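Local structure of probable ABC transporter phosphite binding protein PhnD1 (Prochlorococcus marinus str. MIT 9301, 5LQ5) at residues 103-108 and 195-200. The protein binds inorganic phosphite strongly, and methylphosphonate and phosphate only very weakly, probably as the solute-binding component of an ABC transporter. Numbering follows the deposited sequence.
Sequences NSISNI and ELFWIT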
ATOM      1  N   ASN A 103      -3.080 -19.435  19.684  1.00 32.48           N
ATOM      2  CA  ASN A 103      -4.375 -18.763  19.766  1.00 33.20           C
ATOM      3  C   ASN A 103      -4.242 -17.292  19.436  1.00 33.15           C
ATOM      4  O   ASN A 103      -3.223 -16.676  19.720  1.00 35.11           O
ATOM      5  CB  ASN A 103      -4.979 -18.946  21.162  1.00 34.93           C
ATOM      6  CG  ASN A 103      -5.328 -20.403  21.444  1.00 43.18           C
ATOM      7  OD1 ASN A 103      -5.798 -21.122  20.558  1.00 45.69           O
ATOM      8  ND2 ASN A 103      -5.081 -20.851  22.669  1.00 40.97           N
ATOM      9  N   SER A 104      -5.271 -16.758  18.780  1.00 29.06           N
ATOM     10  CA  SER A 104      -5.374 -15.309  18.496  1.00 30.99           C
ATOM     11  C   SER A 104      -5.375 -14.502  19.776  1.00 32.95           C
ATOM     12  O   SER A 104      -5.762 -14.987  20.836  1.00 36.23           O
ATOM     13  CB  SER A 104      -6.575 -14.958  17.606  1.00 29.86           C
ATOM     14  OG  SER A 104      -7.814 -15.233  18.230  1.00 36.14           O
ATOM     15  N   ILE A 105      -4.968 -13.260  19.638  1.00 32.13           N
ATOM     16  CA  ILE A 105      -4.872 -12.299  20.738  1.00 28.89           C
ATOM     17  C   ILE A 105      -5.839 -11.122  20.528  1.00 31.54           C
ATOM     18  O   ILE A 105      -6.300 -10.856  19.409  1.00 34.23           O
ATOM     19  CB  ILE A 105      -3.430 -11.805  20.969  1.00 30.03           C
ATOM     20  CG1 ILE A 105      -2.848 -11.184  19.681  1.00 31.61           C
ATOM     21  CG2 ILE A 105      -2.549 -12.954  21.451  1.00 28.98           C
ATOM     22  CD1 ILE A 105      -1.640 -10.325  19.919  1.00 29.24           C
ATOM     23  N   SER A 106      -6.182 -10.491  21.637  1.00 35.85           N
ATOM     24  CA  SER A 106      -7.159  -9.371  21.691  1.00 43.76           C
ATOM     25  C   SER A 106      -6.580  -8.132  22.377  1.00 46.91           C
ATOM     26  O   SER A 106      -7.295  -7.189  22.703  1.00 48.24           O
ATOM     27  CB  SER A 106      -8.435  -9.815  22.420  1.00 49.31           C
ATOM     28  OG  SER A 106      -8.108 -10.343  23.694  1.00 54.93           O
ATOM     29  N   ASN A 107      -5.273  -8.159  22.583  1.00 42.01           N
ATOM     30  CA  ASN A 107      -4.529  -7.045  23.170  1.00 40.78           C
ATOM     31  C   ASN A 107      -3.129  -7.005  22.559  1.00 39.68           C
ATOM     32  O   ASN A 107      -2.525  -8.048  22.321  1.00 34.15           O
ATOM     33  CB  ASN A 107      -4.404  -7.188  24.686  1.00 42.92           C
ATOM     34  CG  ASN A 107      -3.758  -5.980  25.330  1.00 69.42           C
ATOM     35  OD1 ASN A 107      -2.557  -5.988  25.637  1.00 46.52           O
ATOM     36  ND2 ASN A 107      -4.539  -4.919  25.500  1.00 64.10           N
ATOM     37  N   ILE A 108      -2.620  -5.797  22.331  1.00 32.96           N
ATOM     38  CA  ILE A 108      -1.283  -5.600  21.741  1.00 27.76           C
ATOM     39  C   ILE A 108      -0.141  -6.342  22.476  1.00 30.83           C
ATOM     40  O   ILE A 108       0.818  -6.794  21.858  1.00 29.87           O
ATOM     41  CB  ILE A 108      -0.922  -4.090  21.621  1.00 29.24           C
ATOM     42  CG1 ILE A 108       0.327  -3.868  20.755  1.00 32.28           C
ATOM     43  CG2 ILE A 108      -0.715  -3.443  22.984  1.00 33.96           C
ATOM     44  CD1 ILE A 108       0.550  -2.423  20.396  1.00 33.72           C
ATOM     45  N   GLU A 195      -4.075 -18.492   9.832  1.00 27.78           N
ATOM     46  CA  GLU A 195      -5.061 -18.000  10.796  1.00 31.85           C
ATOM     47  C   GLU A 195      -4.767 -16.541  11.130  1.00 28.66           C
ATOM     48  O   GLU A 195      -3.605 -16.143  11.269  1.00 27.04           O
ATOM     49  CB  GLU A 195      -5.014 -18.795  12.115  1.00 42.83           C
ATOM     50  CG  GLU A 195      -5.513 -20.223  12.039  1.00 98.14           C
ATOM     51  CD  GLU A 195      -7.027 -20.370  12.209  1.00133.02           C
ATOM     52  OE1 GLU A 195      -7.785 -19.388  12.031  1.00 93.96           O
ATOM     53  OE2 GLU A 195      -7.465 -21.492  12.537  1.00109.48           O
ATOM     54  N   LEU A 196      -5.821 -15.756  11.277  1.00 26.71           N
ATOM     55  CA  LEU A 196      -5.720 -14.393  11.829  1.00 26.22           C
ATOM     56  C   LEU A 196      -5.283 -14.447  13.284  1.00 25.40           C
ATOM     57  O   LEU A 196      -5.922 -15.120  14.121  1.00 31.15           O
ATOM     58  CB  LEU A 196      -7.032 -13.608  11.684  1.00 27.17           C
ATOM     59  CG  LEU A 196      -7.097 -12.215  12.325  1.00 30.50           C
ATOM     60  CD1 LEU A 196      -6.225 -11.247  11.524  1.00 30.29           C
ATOM     61  CD2 LEU A 196      -8.518 -11.682  12.421  1.00 42.86           C
ATOM     62  N   PHE A 197      -4.254 -13.664  13.580  1.00 25.33           N
ATOM     63  CA  PHE A 197      -3.636 -13.563  14.924  1.00 23.09           C
ATOM     64  C   PHE A 197      -4.023 -12.301  15.664  1.00 27.44           C
ATOM     65  O   PHE A 197      -4.395 -12.356  16.843  1.00 25.72           O
ATOM     66  CB  PHE A 197      -2.107 -13.754  14.865  1.00 23.02           C
ATOM     67  CG  PHE A 197      -1.416 -13.760  16.212  1.00 24.58           C
ATOM     68  CD1 PHE A 197      -1.570 -14.813  17.094  1.00 27.25           C
ATOM     69  CD2 PHE A 197      -0.595 -12.715  16.600  1.00 24.87           C
ATOM     70  CE1 PHE A 197      -0.941 -14.805  18.325  1.00 26.94           C
ATOM     71  CE2 PHE A 197       0.062 -12.724  17.809  1.00 25.73           C
ATOM     72  CZ  PHE A 197      -0.140 -13.776  18.705  1.00 26.12           C
ATOM     73  N   TRP A 198      -3.923 -11.164  14.984  1.00 21.73           N
ATOM     74  CA  TRP A 198      -4.239  -9.854  15.572  1.00 23.87           C
ATOM     75  C   TRP A 198      -4.569  -8.822  14.503  1.00 25.81           C
ATOM     76  O   TRP A 198      -3.969  -8.835  13.427  1.00 24.02           O
ATOM     77  CB  TRP A 198      -3.108  -9.353  16.475  1.00 24.49           C
ATOM     78  CG  TRP A 198      -3.414  -8.182  17.328  1.00 26.06           C
ATOM     79  CD1 TRP A 198      -4.393  -8.114  18.285  1.00 31.11           C
ATOM     80  CD2 TRP A 198      -2.722  -6.930  17.384  1.00 27.79           C
ATOM     81  NE1 TRP A 198      -4.378  -6.901  18.898  1.00 32.86           N
ATOM     82  CE2 TRP A 198      -3.364  -6.146  18.372  1.00 27.42           C
ATOM     83  CE3 TRP A 198      -1.640  -6.375  16.678  1.00 28.91           C
ATOM     84  CZ2 TRP A 198      -2.954  -4.851  18.685  1.00 32.26           C
ATOM     85  CZ3 TRP A 198      -1.232  -5.080  17.005  1.00 28.14           C
ATOM     86  CH2 TRP A 198      -1.902  -4.330  17.980  1.00 30.75           C
ATOM     87  N   ILE A 199      -5.537  -7.963  14.821  1.00 24.17           N
ATOM     88  CA  ILE A 199      -5.873  -6.776  14.026  1.00 24.33           C
ATOM     89  C   ILE A 199      -5.354  -5.539  14.773  1.00 23.94           C
ATOM     90  O   ILE A 199      -5.613  -5.345  15.950  1.00 27.97           O
ATOM     91  CB  ILE A 199      -7.388  -6.637  13.732  1.00 26.86           C
ATOM     92  CG1 ILE A 199      -7.924  -7.861  12.992  1.00 29.63           C
ATOM     93  CG2 ILE A 199      -7.669  -5.359  12.966  1.00 29.38           C
ATOM     94  CD1 ILE A 199      -9.453  -7.962  13.034  1.00 32.65           C
ATOM     95  N   THR A 200      -4.604  -4.698  14.062  1.00 25.93           N
ATOM     96  CA  THR A 200      -3.994  -3.506  14.651  1.00 22.75           C
ATOM     97  C   THR A 200      -4.944  -2.319  14.825  1.00 22.30           C
ATOM     98  O   THR A 200      -6.017  -2.277  14.188  1.00 24.27           O
ATOM     99  CB  THR A 200      -2.805  -2.995  13.801  1.00 22.25           C
ATOM    100  OG1 THR A 200      -3.265  -2.360  12.580  1.00 22.61           O
ATOM    101  CG2 THR A 200      -1.806  -4.155  13.462  1.00 23.58           C
TER
HETATM  102  O   HOH W   1      -6.745  -5.808  20.167  1.00 42.09           O
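Three residues, Trp198, Phe197 and Ile105, account for most of the 375 Å² buried where the loop 103-108 runs beside the strand segment 195-200. The backbones are joined by one bond: Ile105 N donates to Phe197 O over 3.0 Å; it is straight at the hydrogen (174°), and because the donor lies nearly along the C=O axis, the carbonyl points at the loop nitrogen. From this fixed point the Ile105 side chain is wedged between two aromatic rings. Its CG1 takes the crowded position between backbone N and carbonyl carbon (chi1 57°) and sits over one face of the Phe197 ring, 4.0 Å from the centroid, a CH-pi contact. CD1, one carbon further, makes a second CH-pi contact, 4.1 Å from the centroid of the five-membered ring of Trp198. The other branch, CG2, reaches Phe197 CZ at 3.7 Å. The indole is held along its length: Ile105 O lies in plane at its edge, Ile108 CA lies close to Trp198 CZ2 (3.6 Å), and Ile108 CG1 meets Trp198 CH2 at 3.6 Å. A water accepts from Trp198 NE1 (2.9 Å) and donates a weak bond to Ser106 O, satisfying the indole N-H. An alanine in place of Trp198 would probably loosen the loop at Ile105 and Ile108, since the indole surface and the water-bridged N-H would both be lost. Phe136 of helix 127-139 touches both Ile108 and Trp198. Phe197 and Trp198 both pair with Phe94 of strand 92-97, a classic beta bulge in the outermost strand of a five-stranded mixed sheet, in one of the two lobes characteristic of periplasmic binding proteins.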